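PDB 1W55: Ispd/ispf bifunctional enzyme from Campylobacter jejuni, which makes 4-diphosphocytidyl-2-C-methyl-D-erythritol from CTP and MEP, and converts CDP-ME 2-phosphate to 2-C-methyl-D-erythritol 2,4-cyclodiphosphate with release of CMP, two steps of isoprenoid precursor synthesis. Local coordinates for residues 32-37 with 61-66; 90-95 with 151-156; 122-127 with 185-190; 297-302 with 362-367. All blocks are in the same frame, centred on the assembly; numbering follows the deposited sequence.

Contact 1. Residues 32-37 with 61-66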
loop_
_atom_site.group_PDB
_atom_site.type_symbol
_atom_site.label_atom_id
_atom_site.label_comp_id
_atom_site.label_asym_id
_atom_site.label_seq_id
_atom_site.Cartn_x
_atom_site.Cartn_y
_atom_site.Cartn_z
ATOM N N PRO A 32 -11.866 3.872 23.464
ATOM C CA PRO A 32 -12.648 2.659 23.741
ATOM C C PRO A 32 -13.798 2.613 22.730
ATOM O O PRO A 32 -14.224 3.665 22.243
ATOM C CB PRO A 32 -13.155 2.867 25.172
ATOM C CG PRO A 32 -13.016 4.339 25.442
ATOM C CD PRO A 32 -11.916 4.851 24.569
ATOM N N LEU A 33 -14.256 1.412 22.400
ATOM C CA LEU A 33 -15.226 1.194 21.316
ATOM C C LEU A 33 -16.483 2.047 21.468
ATOM O O LEU A 33 -16.946 2.608 20.493
ATOM C CB LEU A 33 -15.597 -0.300 21.220
ATOM C CG LEU A 33 -16.644 -0.716 20.174
ATOM C CD1 LEU A 33 -16.280 -2.057 19.549
ATOM C CD2 LEU A 33 -18.073 -0.737 20.743
ATOM N N TRP A 34 -17.012 2.150 22.689
ATOM C CA TRP A 34 -18.271 2.864 22.952
ATOM C C TRP A 34 -18.107 4.339 22.633
ATOM O O TRP A 34 -19.014 4.977 22.110
ATOM C CB TRP A 34 -18.743 2.673 24.415
ATOM C CG TRP A 34 -17.844 3.340 25.452
ATOM C CD1 TRP A 34 -16.817 2.759 26.146
ATOM C CD2 TRP A 34 -17.910 4.701 25.913
ATOM N NE1 TRP A 34 -16.242 3.669 27.001
ATOM C CE2 TRP A 34 -16.884 4.873 26.866
ATOM C CE3 TRP A 34 -18.723 5.800 25.601
ATOM C CZ2 TRP A 34 -16.645 6.096 27.500
ATOM C CZ3 TRP A 34 -18.485 7.016 26.230
ATOM C CH2 TRP A 34 -17.454 7.156 27.168
ATOM N N LEU A 35 -16.929 4.874 22.945
ATOM C CA LEU A 35 -16.634 6.278 22.680
ATOM C C LEU A 35 -16.401 6.493 21.184
ATOM O O LEU A 35 -16.922 7.443 20.605
ATOM C CB LEU A 35 -15.450 6.759 23.530
ATOM C CG LEU A 35 -14.994 8.218 23.402
ATOM C CD1 LEU A 35 -16.140 9.231 23.718
ATOM C CD2 LEU A 35 -13.771 8.454 24.302
ATOM N N TYR A 36 -15.656 5.589 20.552
ATOM C CA TYR A 36 -15.488 5.644 19.102
ATOM C C TYR A 36 -16.839 5.663 18.353
ATOM O O TYR A 36 -17.049 6.496 17.472
ATOM C CB TYR A 36 -14.615 4.481 18.615
ATOM C CG TYR A 36 -14.227 4.581 17.160
ATOM C CD1 TYR A 36 -12.976 5.073 16.784
ATOM C CD2 TYR A 36 -15.114 4.180 16.150
ATOM C CE1 TYR A 36 -12.613 5.165 15.429
ATOM C CE2 TYR A 36 -14.767 4.264 14.804
ATOM C CZ TYR A 36 -13.520 4.761 14.448
ATOM O OH TYR A 36 -13.186 4.851 13.116
ATOM N N ALA A 37 -17.740 4.745 18.694
ATOM C CA ALA A 37 -19.064 4.682 18.045
ATOM C C ALA A 37 -19.901 5.943 18.277
ATOM O O ALA A 37 -20.545 6.446 17.348
ATOM C CB ALA A 37 -19.836 3.438 18.504
ATOM N N LYS A 61 -17.398 8.237 32.456
ATOM C CA LYS A 61 -17.363 9.680 32.694
ATOM C C LYS A 61 -15.943 10.258 32.674
ATOM O O LYS A 61 -15.755 11.450 32.412
ATOM C CB LYS A 61 -18.029 10.003 34.024
ATOM C CG LYS A 61 -19.521 10.313 33.923
ATOM C CD LYS A 61 -20.088 10.538 35.322
ATOM C CE LYS A 61 -21.430 11.243 35.292
ATOM N NZ LYS A 61 -22.101 11.176 36.628
ATOM N N LYS A 62 -14.955 9.406 32.938
ATOM C CA LYS A 62 -13.549 9.794 32.927
ATOM C C LYS A 62 -12.989 10.016 31.527
ATOM O O LYS A 62 -11.841 10.434 31.384
ATOM C CB LYS A 62 -12.708 8.745 33.659
ATOM C CG LYS A 62 -12.921 8.763 35.156
ATOM C CD LYS A 62 -12.104 7.708 35.842
ATOM C CE LYS A 62 -12.281 7.809 37.355
ATOM N NZ LYS A 62 -11.090 7.257 38.071
ATOM N N PHE A 63 -13.803 9.746 30.505
ATOM C CA PHE A 63 -13.351 9.763 29.113
ATOM C C PHE A 63 -13.914 10.929 28.318
ATOM O O PHE A 63 -13.428 11.235 27.222
ATOM C CB PHE A 63 -13.718 8.449 28.412
ATOM C CG PHE A 63 -12.853 7.291 28.809
ATOM C CD1 PHE A 63 -13.064 6.629 30.011
ATOM C CD2 PHE A 63 -11.817 6.863 27.979
ATOM C CE1 PHE A 63 -12.260 5.556 30.386
ATOM C CE2 PHE A 63 -11.010 5.795 28.338
ATOM C CZ PHE A 63 -11.227 5.138 29.540
ATOM N N THR A 64 -14.948 11.569 28.846
ATOM C CA THR A 64 -15.555 12.700 28.160
ATOM C C THR A 64 -16.482 13.490 29.084
ATOM O O THR A 64 -16.959 12.971 30.087
ATOM C CB THR A 64 -16.317 12.226 26.879
ATOM O OG1 THR A 64 -16.951 13.343 26.243
ATOM C CG2 THR A 64 -17.477 11.297 27.229
ATOM N N LYS A 65 -16.744 14.738 28.710
ATOM C CA LYS A 65 -17.703 15.589 29.401
ATOM C C LYS A 65 -18.872 15.952 28.475
ATOM O O LYS A 65 -19.741 16.745 28.842
ATOM C CB LYS A 65 -17.000 16.859 29.917
ATOM C CG LYS A 65 -16.016 17.505 28.914
ATOM C CD LYS A 65 -14.999 18.414 29.613
ATOM C CE LYS A 65 -13.635 17.744 29.752
ATOM N NZ LYS A 65 -13.107 17.827 31.154
ATOM N N ASN A 66 -18.893 15.353 27.283
ATOM C CA ASN A 66 -19.826 15.734 26.217
ATOM C C ASN A 66 -21.190 15.045 26.200
ATOM O O ASN A 66 -22.076 15.454 25.447
ATOM C CB ASN A 66 -19.168 15.543 24.844
ATOM C CG ASN A 66 -18.076 16.562 24.572
ATOM O OD1 ASN A 66 -18.141 17.701 25.046
ATOM N ND2 ASN A 66 -17.066 16.158 23.810
#
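Within the Rossmann-like, GT-A type fold of the cytidylyltransferase half, Pro32, just before helix 33-42, with Trp34 and Leu35 in its first turn, packs on Phe63 and Thr64, in the loop leading from helix 57-61 to strand 68-71. No hydrogen bond joins the two segments; the 221 Å² they bury is apolar packing, to which Phe63 gives the greatest share. Pro32 sets its CG against the CD2–CE2 side of the Phe63 ring, with CG 3.8 Å from CD2, and its CD follows close behind. The indole of Trp34 comes in from another direction: its benzo corner meets the root of the phenylalanine, CZ2 lying 3.9 Å from Phe63 CB. Chi1 of 68° puts Trp34 CG between the backbone N and the carbonyl carbon. Leu35 CB lies over the centre of the same indole, 3.8 Å above its plane, so one face is backed from within the helix turn. Leu35 CD2 then reaches across to Phe63 CB at 4.1 Å. Pro32 itself is the N-cap residue, its O accepting from Tyr36 N at 2.9 Å. Beyond the segments, the Phe63 ring has a T-shaped partner in Tyr59 and stacks with Phe334 of the second subunit, while the Trp34 side chain is about 8 Å from bound CMP. Thr64 CG2 touches the indole edge at CH2, 4.1 Å away and near the ring plane; its OG1 closes an ST turn by accepting from Asn66 N, 3.0 Å away at 164°.

Contact 2. Residues 90-95 with 151-156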
loop_
_atom_site.group_PDB
_atom_site.type_symbol
_atom_site.label_atom_id
_atom_site.label_comp_id
_atom_site.label_asym_id
_atom_site.label_seq_id
_atom_site.Cartn_x
_atom_site.Cartn_y
_atom_site.Cartn_z
ATOM N N GLU A 90 -38.599 16.302 19.430
ATOM C CA GLU A 90 -39.591 15.550 18.662
ATOM C C GLU A 90 -39.076 14.186 18.180
ATOM O O GLU A 90 -39.817 13.196 18.172
ATOM C CB GLU A 90 -40.079 16.363 17.451
ATOM C CG GLU A 90 -41.390 15.842 16.856
ATOM C CD GLU A 90 -41.814 16.535 15.564
ATOM O OE1 GLU A 90 -41.255 17.600 15.221
ATOM O OE2 GLU A 90 -42.725 16.010 14.881
ATOM N N PHE A 91 -37.819 14.158 17.746
ATOM C CA PHE A 91 -37.228 12.938 17.209
ATOM C C PHE A 91 -36.074 12.456 18.063
ATOM O O PHE A 91 -35.407 13.245 18.749
ATOM C CB PHE A 91 -36.771 13.151 15.772
ATOM C CG PHE A 91 -37.885 13.508 14.839
ATOM C CD1 PHE A 91 -38.139 14.845 14.518
ATOM C CD2 PHE A 91 -38.694 12.514 14.289
ATOM C CE1 PHE A 91 -39.184 15.189 13.659
ATOM C CE2 PHE A 91 -39.742 12.843 13.429
ATOM C CZ PHE A 91 -39.989 14.185 13.113
ATOM N N VAL A 92 -35.858 11.148 18.023
ATOM C CA VAL A 92 -34.711 10.543 18.681
ATOM C C VAL A 92 -34.080 9.485 17.786
ATOM O O VAL A 92 -34.761 8.595 17.264
ATOM C CB VAL A 92 -35.065 9.981 20.092
ATOM C CG1 VAL A 92 -36.091 8.857 20.006
ATOM C CG2 VAL A 92 -33.802 9.526 20.833
ATOM N N MET A 93 -32.772 9.610 17.587
ATOM C CA MET A 93 -31.998 8.540 16.969
ATOM C C MET A 93 -31.478 7.605 18.062
ATOM O O MET A 93 -30.937 8.051 19.081
ATOM C CB MET A 93 -30.839 9.105 16.149
ATOM C CG MET A 93 -30.031 8.037 15.433
ATOM S SD MET A 93 -28.924 8.737 14.212
ATOM C CE MET A 93 -30.025 8.735 12.813
ATOM N N VAL A 94 -31.651 6.310 17.837
ATOM C CA VAL A 94 -31.217 5.296 18.785
ATOM C C VAL A 94 -30.295 4.318 18.073
ATOM O O VAL A 94 -30.575 3.907 16.954
ATOM C CB VAL A 94 -32.411 4.530 19.391
ATOM C CG1 VAL A 94 -31.928 3.510 20.434
ATOM C CG2 VAL A 94 -33.421 5.493 20.018
ATOM N N SER A 95 -29.200 3.945 18.723
ATOM C CA SER A 95 -28.222 3.060 18.103
ATOM C C SER A 95 -27.483 2.176 19.102
ATOM O O SER A 95 -27.159 2.611 20.206
ATOM C CB SER A 95 -27.219 3.878 17.278
ATOM O OG SER A 95 -26.603 3.092 16.272
ATOM N N SER A 151 -37.087 7.575 15.581
ATOM C CA SER A 151 -38.478 7.462 15.981
ATOM C C SER A 151 -38.972 8.801 16.485
ATOM O O SER A 151 -38.178 9.646 16.921
ATOM C CB SER A 151 -38.638 6.418 17.095
ATOM O OG SER A 151 -38.204 5.146 16.671
ATOM N N LYS A 152 -40.286 8.987 16.428
ATOM C CA LYS A 152 -40.921 10.090 17.138
ATOM C C LYS A 152 -40.834 9.720 18.607
ATOM O O LYS A 152 -41.266 8.633 19.022
ATOM C CB LYS A 152 -42.380 10.284 16.708
ATOM C CG LYS A 152 -42.571 10.565 15.210
ATOM C CD LYS A 152 -43.294 11.895 14.965
ATOM C CE LYS A 152 -43.763 12.044 13.507
ATOM N NZ LYS A 152 -44.456 10.809 12.987
ATOM N N THR A 153 -40.243 10.626 19.374
ATOM C CA THR A 153 -39.957 10.419 20.785
ATOM C C THR A 153 -41.186 10.015 21.594
ATOM O O THR A 153 -41.146 9.037 22.353
ATOM C CB THR A 153 -39.336 11.694 21.349
ATOM O OG1 THR A 153 -38.187 12.028 20.560
ATOM C CG2 THR A 153 -38.773 11.460 22.742
ATOM N N LYS A 154 -42.278 10.753 21.408
ATOM C CA LYS A 154 -43.497 10.518 22.181
ATOM C C LYS A 154 -44.046 9.112 21.936
ATOM O O LYS A 154 -44.471 8.446 22.876
ATOM C CB LYS A 154 -44.554 11.596 21.890
ATOM C CG LYS A 154 -44.113 13.017 22.290
ATOM C CD LYS A 154 -45.202 14.059 22.006
ATOM C CE LYS A 154 -44.887 14.883 20.754
ATOM N NZ LYS A 154 -44.553 16.306 21.071
ATOM N N LEU A 155 -44.002 8.662 20.684
ATOM C CA LEU A 155 -44.497 7.334 20.320
ATOM C C LEU A 155 -43.642 6.194 20.872
ATOM O O LEU A 155 -44.181 5.158 21.284
ATOM C CB LEU A 155 -44.629 7.188 18.799
ATOM C CG LEU A 155 -45.813 7.937 18.164
ATOM C CD1 LEU A 155 -45.858 7.685 16.676
ATOM C CD2 LEU A 155 -47.165 7.577 18.810
ATOM N N LEU A 156 -42.319 6.384 20.866
ATOM C CA LEU A 156 -41.393 5.369 21.354
ATOM C C LEU A 156 -41.520 5.242 22.867
ATOM O O LEU A 156 -41.498 4.135 23.402
ATOM C CB LEU A 156 -39.947 5.676 20.925
ATOM C CG LEU A 156 -38.868 4.623 21.220
ATOM C CD1 LEU A 156 -39.230 3.276 20.613
ATOM C CD2 LEU A 156 -37.460 5.077 20.753
HETATM O O HOH W 1 -42.125 13.084 19.634
#
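Phe91 and Lys152 lie side by side and point the same way, with the ring atom Phe91 CE2 4.0 Å from Lys152 CD. A bend at chi2 (-122°) sets CD beside Phe91 CE2, and CG and CE of the lysine lie near the same atom. Glu90 runs in the same direction as Lys152, and its CG lies 3.9 Å above one face of the Phe91 ring, offset toward the rim. The charged ends of Glu90 and Lys152 are not in contact; Lys152 NZ makes a weak, long ion pair with Asp118.

Val92 and Thr153 instead cross at about a right angle, Val92 CB standing 3.8 Å from Thr153 OG1, whose hydrogen bond is to Ser89 O. Further along, Val94 and Leu156 meet tip to tip, CG2 to CD2 at 4.1 Å, and the same Leu156 methyl also touches Val92 CG1.

The backbone sets this layout. Val92 and Ser151 form an antiparallel hydrogen-bonded pair, with Val92 N to Ser151 O and Ser151 N to Val92 O both 3.0 Å. Where the second strand turns into helix 153-159, with Lys152 as N-cap, Thr153 N still donates to Glu90 O at 2.9 Å, tilted 33° from the carbonyl plane. A water gives that same oxygen a further bond and accepts from Lys154 N.

Strand 91-96 lies between strand 149-152, antiparallel, and strand 4-9, parallel, where Phe91 has backbone bonds with Ser5 and Met93 with Ser5 and Ile7. Leu84 of helix 76-84 packs on Val92 and Leu156, while Asp169 of helix 169-174 touches Val94, Ser151 and Leu156.

Contact 3. Residues 122-127 with 185-190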
loop_
_atom_site.group_PDB
_atom_site.type_symbol
_atom_site.label_atom_id
_atom_site.label_comp_id
_atom_site.label_asym_id
_atom_site.label_seq_id
_atom_site.Cartn_x
_atom_site.Cartn_y
_atom_site.Cartn_z
ATOM N N PRO A 122 -32.898 1.027 8.961
ATOM C CA PRO A 122 -32.229 0.251 7.918
ATOM C C PRO A 122 -32.578 -1.228 8.017
ATOM O O PRO A 122 -32.902 -1.738 9.090
ATOM C CB PRO A 122 -30.731 0.476 8.194
ATOM C CG PRO A 122 -30.645 1.419 9.344
ATOM C CD PRO A 122 -31.973 1.402 10.043
ATOM N N ALA A 123 -32.519 -1.904 6.877
ATOM C CA ALA A 123 -32.861 -3.309 6.774
ATOM C C ALA A 123 -32.127 -3.897 5.582
ATOM O O ALA A 123 -31.811 -3.189 4.619
ATOM C CB ALA A 123 -34.361 -3.491 6.615
ATOM N N LEU A 124 -31.876 -5.194 5.655
ATOM C CA LEU A 124 -31.229 -5.935 4.594
ATOM C C LEU A 124 -32.069 -7.155 4.271
ATOM O O LEU A 124 -32.680 -7.746 5.153
ATOM C CB LEU A 124 -29.831 -6.383 5.028
ATOM C CG LEU A 124 -28.810 -5.291 5.340
ATOM C CD1 LEU A 124 -27.579 -5.915 5.982
ATOM C CD2 LEU A 124 -28.444 -4.496 4.087
ATOM N N LYS A 125 -32.087 -7.516 2.993
ATOM C CA LYS A 125 -32.721 -8.741 2.533
ATOM C C LYS A 125 -31.711 -9.874 2.649
ATOM O O LYS A 125 -30.517 -9.632 2.841
ATOM C CB LYS A 125 -33.167 -8.591 1.074
ATOM C CG LYS A 125 -34.179 -7.467 0.810
ATOM C CD LYS A 125 -34.594 -7.435 -0.672
ATOM C CE LYS A 125 -34.438 -6.035 -1.277
ATOM N NZ LYS A 125 -33.077 -5.778 -1.869
ATOM N N VAL A 126 -32.196 -11.104 2.496
ATOM C CA VAL A 126 -31.381 -12.304 2.609
ATOM C C VAL A 126 -31.608 -13.212 1.392
ATOM O O VAL A 126 -32.752 -13.507 1.039
ATOM C CB VAL A 126 -31.725 -13.085 3.913
ATOM C CG1 VAL A 126 -30.933 -14.381 4.003
ATOM C CG2 VAL A 126 -31.469 -12.220 5.143
ATOM N N ALA A 127 -30.514 -13.671 0.782
ATOM C CA ALA A 127 -30.583 -14.556 -0.384
ATOM C C ALA A 127 -30.194 -15.995 -0.060
ATOM O O ALA A 127 -30.306 -16.890 -0.906
ATOM C CB ALA A 127 -29.717 -14.021 -1.500
ATOM N N GLY A 185 -29.972 -1.110 4.318
ATOM C CA GLY A 185 -28.896 -1.099 5.299
ATOM C C GLY A 185 -27.507 -1.190 4.680
ATOM O O GLY A 185 -27.337 -0.944 3.486
ATOM N N GLU A 186 -26.513 -1.557 5.484
ATOM C CA GLU A 186 -25.127 -1.633 5.013
ATOM C C GLU A 186 -24.300 -2.556 5.893
ATOM O O GLU A 186 -24.517 -2.631 7.113
ATOM C CB GLU A 186 -24.476 -0.237 4.966
ATOM C CG GLU A 186 -24.422 0.475 6.318
ATOM C CD GLU A 186 -23.654 1.791 6.308
ATOM O OE1 GLU A 186 -23.374 2.352 5.218
ATOM O OE2 GLU A 186 -23.329 2.272 7.412
ATOM N N GLU A 187 -23.349 -3.247 5.271
ATOM C CA GLU A 187 -22.405 -4.102 5.987
ATOM C C GLU A 187 -21.626 -3.356 7.083
ATOM O O GLU A 187 -21.270 -3.946 8.094
ATOM C CB GLU A 187 -21.438 -4.776 5.003
ATOM C CG GLU A 187 -21.862 -6.150 4.474
ATOM C CD GLU A 187 -23.300 -6.551 4.807
ATOM O OE1 GLU A 187 -24.237 -6.041 4.154
ATOM O OE2 GLU A 187 -23.498 -7.396 5.711
ATOM N N ASN A 188 -21.387 -2.064 6.891
ATOM C CA ASN A 188 -20.723 -1.235 7.899
ATOM C C ASN A 188 -21.558 -0.998 9.173
ATOM O O ASN A 188 -21.043 -0.495 10.175
ATOM C CB ASN A 188 -20.337 0.120 7.293
ATOM C CG ASN A 188 -18.852 0.210 6.910
ATOM O OD1 ASN A 188 -18.169 -0.809 6.734
ATOM N ND2 ASN A 188 -18.352 1.441 6.775
ATOM N N ALA A 189 -22.851 -1.324 9.124
ATOM C CA ALA A 189 -23.714 -1.140 10.281
ATOM C C ALA A 189 -23.939 -2.446 11.044
ATOM O O ALA A 189 -24.742 -2.486 11.960
ATOM C CB ALA A 189 -25.029 -0.489 9.879
ATOM N N ARG A 190 -23.221 -3.504 10.663
ATOM C CA ARG A 190 -23.254 -4.778 11.377
ATOM C C ARG A 190 -22.963 -4.581 12.860
ATOM O O ARG A 190 -22.187 -3.702 13.234
ATOM C CB ARG A 190 -22.237 -5.779 10.801
ATOM C CG ARG A 190 -21.831 -6.903 11.810
ATOM C CD ARG A 190 -20.705 -7.855 11.373
ATOM N NE ARG A 190 -20.966 -8.476 10.075
ATOM C CZ ARG A 190 -21.700 -9.572 9.886
ATOM N NH1 ARG A 190 -22.263 -10.195 10.916
ATOM N NH2 ARG A 190 -21.870 -10.043 8.654
#
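Gly185 and Leu124 give up most of the surface in this contact, 72 and 67 Å² respectively, and they meet directly: Leu124 CD2 lies 3.5 Å from Gly185 C and 3.6 Å from Gly185 CA. With no side chain on Gly185, the leucine methyl rests straight on its backbone. Chi1 of -63° puts Leu124 CG anti to the carbonyl carbon. The other methyl, CD1, comes within 3.8 Å of Glu187 OE1, the two side chains crossing at a slant.

Pro122, third in buried area, meets the glycine from farther back along the strand, its CB 3.8 Å from Gly185 CA. Strands 119-124 and 180-184 run parallel in the mixed sheet of the cytidylyltransferase fold, and Gly185 carries their pairing one residue into the loop. Gly185 N donates to Ala123 O at 2.8 Å, but the bond is bent, 143° at the hydrogen, and the donor sits 43° out of the carbonyl plane.

The second segment then turns through a short 3-10 segment, 187-189, in which Ala189 N bonds to Glu186 O. The glutamates look elsewhere for their polar partners: Glu186 OE1 to Ser103 OG, Glu187 OE1 to Lys200 of the third subunit in a salt bridge. That subunit also meets the first segment at Lys125, with which the ring of its Phe194 makes a cation-pi contact.

Contact 4. Residues 297-302 with 362-367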
loop_
_atom_site.group_PDB
_atom_site.type_symbol
_atom_site.label_atom_id
_atom_site.label_comp_id
_atom_site.label_asym_id
_atom_site.label_seq_id
_atom_site.Cartn_x
_atom_site.Cartn_y
_atom_site.Cartn_z
ATOM N N GLY A 297 -9.814 -3.694 28.760
ATOM C CA GLY A 297 -9.080 -3.659 27.507
ATOM C C GLY A 297 -7.561 -3.609 27.558
ATOM O O GLY A 297 -6.914 -3.345 26.534
ATOM N N PHE A 298 -6.994 -3.886 28.725
ATOM C CA PHE A 298 -5.555 -3.811 28.922
ATOM C C PHE A 298 -4.918 -5.193 29.007
ATOM O O PHE A 298 -5.594 -6.185 29.297
ATOM C CB PHE A 298 -5.250 -3.052 30.212
ATOM C CG PHE A 298 -5.388 -1.568 30.090
ATOM C CD1 PHE A 298 -6.451 -0.903 30.695
ATOM C CD2 PHE A 298 -4.461 -0.833 29.368
ATOM C CE1 PHE A 298 -6.566 0.466 30.582
ATOM C CE2 PHE A 298 -4.566 0.535 29.258
ATOM C CZ PHE A 298 -5.609 1.192 29.854
ATOM N N GLU A 299 -3.605 -5.233 28.798
ATOM C CA GLU A 299 -2.833 -6.463 28.820
ATOM C C GLU A 299 -1.423 -6.134 29.333
ATOM O O GLU A 299 -0.852 -5.107 28.964
ATOM C CB GLU A 299 -2.765 -7.011 27.392
ATOM C CG GLU A 299 -2.043 -8.329 27.235
ATOM C CD GLU A 299 -2.099 -8.861 25.808
ATOM O OE1 GLU A 299 -2.725 -8.199 24.935
ATOM O OE2 GLU A 299 -1.501 -9.936 25.564
ATOM N N LEU A 300 -0.872 -7.006 30.173
ATOM C CA LEU A 300 0.465 -6.814 30.715
ATOM C C LEU A 300 1.571 -7.048 29.684
ATOM O O LEU A 300 1.505 -7.979 28.889
ATOM C CB LEU A 300 0.689 -7.716 31.936
ATOM C CG LEU A 300 0.179 -7.201 33.294
ATOM C CD1 LEU A 300 0.069 -8.354 34.285
ATOM C CD2 LEU A 300 1.066 -6.098 33.868
ATOM N N ILE A 301 2.588 -6.195 29.711
ATOM C CA ILE A 301 3.788 -6.446 28.926
ATOM C C ILE A 301 4.821 -7.087 29.829
ATOM O O ILE A 301 5.389 -8.121 29.479
ATOM C CB ILE A 301 4.352 -5.148 28.278
ATOM C CG1 ILE A 301 3.436 -4.673 27.140
ATOM C CG2 ILE A 301 5.772 -5.385 27.768
ATOM C CD1 ILE A 301 3.810 -3.307 26.581
ATOM N N ASN A 302 5.070 -6.494 30.996
ATOM C CA ASN A 302 6.081 -7.063 31.888
ATOM C C ASN A 302 5.934 -6.574 33.306
ATOM O O ASN A 302 5.222 -5.602 33.554
ATOM C CB ASN A 302 7.505 -6.785 31.377
ATOM C CG ASN A 302 7.993 -5.371 31.715
ATOM O OD1 ASN A 302 7.399 -4.383 31.294
ATOM N ND2 ASN A 302 9.071 -5.281 32.489
ATOM N N ASN A 362 4.171 -2.485 33.041
ATOM C CA ASN A 362 3.797 -1.790 31.818
ATOM C C ASN A 362 2.587 -2.514 31.236
ATOM O O ASN A 362 2.579 -3.743 31.126
ATOM C CB ASN A 362 4.958 -1.762 30.811
ATOM C CG ASN A 362 5.769 -0.464 30.873
ATOM O OD1 ASN A 362 5.483 0.435 31.665
ATOM N ND2 ASN A 362 6.772 -0.359 30.018
ATOM N N LEU A 363 1.552 -1.745 30.914
ATOM C CA LEU A 363 0.328 -2.258 30.322
ATOM C C LEU A 363 0.183 -1.665 28.928
ATOM O O LEU A 363 0.470 -0.479 28.720
ATOM C CB LEU A 363 -0.881 -1.782 31.123
ATOM C CG LEU A 363 -1.384 -2.400 32.414
ATOM C CD1 LEU A 363 -2.737 -1.710 32.763
ATOM C CD2 LEU A 363 -1.531 -3.933 32.296
ATOM N N LYS A 364 -0.278 -2.483 27.988
ATOM C CA LYS A 364 -0.673 -2.004 26.665
ATOM C C LYS A 364 -2.144 -2.340 26.474
ATOM O O LYS A 364 -2.729 -3.049 27.300
ATOM C CB LYS A 364 0.142 -2.697 25.583
ATOM C CG LYS A 364 -0.172 -4.169 25.460
ATOM C CD LYS A 364 0.708 -4.855 24.445
ATOM C CE LYS A 364 0.434 -6.351 24.433
ATOM N NZ LYS A 364 0.952 -7.024 23.213
ATOM N N TYR A 365 -2.733 -1.844 25.391
ATOM C CA TYR A 365 -4.095 -2.228 25.024
ATOM C C TYR A 365 -4.122 -3.631 24.454
ATOM O O TYR A 365 -3.283 -3.997 23.628
ATOM C CB TYR A 365 -4.690 -1.259 23.998
ATOM C CG TYR A 365 -4.877 0.141 24.519
ATOM C CD1 TYR A 365 -4.386 1.236 23.806
ATOM C CD2 TYR A 365 -5.562 0.382 25.707
ATOM C CE1 TYR A 365 -4.565 2.538 24.257
ATOM C CE2 TYR A 365 -5.739 1.693 26.182
ATOM C CZ TYR A 365 -5.226 2.759 25.444
ATOM O OH TYR A 365 -5.389 4.053 25.883
ATOM N N PHE A 366 -5.113 -4.401 24.875
ATOM C CA PHE A 366 -5.319 -5.729 24.334
ATOM C C PHE A 366 -5.429 -5.664 22.818
ATOM O O PHE A 366 -6.209 -4.885 22.270
ATOM C CB PHE A 366 -6.592 -6.367 24.920
ATOM C CG PHE A 366 -6.938 -7.690 24.288
ATOM C CD1 PHE A 366 -6.053 -8.764 24.362
ATOM C CD2 PHE A 366 -8.130 -7.850 23.582
ATOM C CE1 PHE A 366 -6.361 -9.994 23.758
ATOM C CE2 PHE A 366 -8.456 -9.073 22.983
ATOM C CZ PHE A 366 -7.572 -10.143 23.060
ATOM N N ASP A 367 -4.650 -6.499 22.149
ATOM C CA ASP A 367 -4.655 -6.562 20.702
ATOM C C ASP A 367 -5.682 -7.594 20.242
ATOM O O ASP A 367 -5.372 -8.785 20.078
ATOM C CB ASP A 367 -3.261 -6.922 20.193
ATOM C CG ASP A 367 -3.198 -7.045 18.689
ATOM O OD1 ASP A 367 -4.069 -6.471 17.993
ATOM O OD2 ASP A 367 -2.295 -7.693 18.118
HETATM O O HOH W 2 -8.060 -3.127 23.373
HETATM O O HOH W 3 1.978 -9.091 25.612
#
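Gly297 faces Tyr365 and Phe366 from the end of helix 282-295, where, with a phi of 99°, it is the C-prime residue of a Schellman motif; its O accepts from Phe366 N at 2.7 Å. Phe298 then lies beside Tyr365, both pointing the same way. Their rings, with planes 28° apart, are slid so far that they barely overlap, the centroids 5.3 Å apart. Leu363 CD1 makes an off-centre CH-pi contact with the Phe298 ring, 4.2 Å from its centroid.

Glu299 pairs with Lys364 through two backbone bonds, Glu299 N to Lys364 O at 2.8 Å and Lys364 N to Glu299 O at 2.9 Å. Its extended side chain brings OE1 to the edge of the Phe366 ring, 3.4 Å from CD1. Lys364 NZ, beyond salt-bridge reach of Glu299, pairs with Glu209 of the fourth subunit.

Leu300 meets Leu363 methyl to methyl, CD2 to CD2 at 3.7 Å. Ile301 N donates to Asn362 O at 2.8 Å, while its CG1 packs crosswise on the methylenes of Lys364. Asn362 N makes a weak bond to Asn302 O; Asn302 ND2 bonds to Thr212 O and Asn362 ND2 to Ile210 O, both of the fourth subunit. This antiparallel pair of strands, 298-308 and 354-365, belongs to the mixed sheet of the cyclodiphosphate synthase domain, whose subunit contacts here are consistent with the trimer typical of IspF.

In the fold
All four contacts are buried, but they differ in kind. Contacts 1, 2 and 3 lie in the cytidylyltransferase half, contact 4 in the synthase half, its centre about 40 Å from that of contact 2. Contacts 2 and 3 share a sheet through the neighbouring strands 149-152 and 119-124, and their segments alternate along the chain; one joins strands by a two-bond pair plus a third bond from a helix start, the other has a single bent bond just past a strand's end. Contact 4 has the longest ladder and the most buried area, 708 Å², against 221 Å² in contact 1, where helix and loop meet by apolar packing alone. Other subunits touch contacts 1, 3 and 4; contact 2 lies wholly inside its own chain.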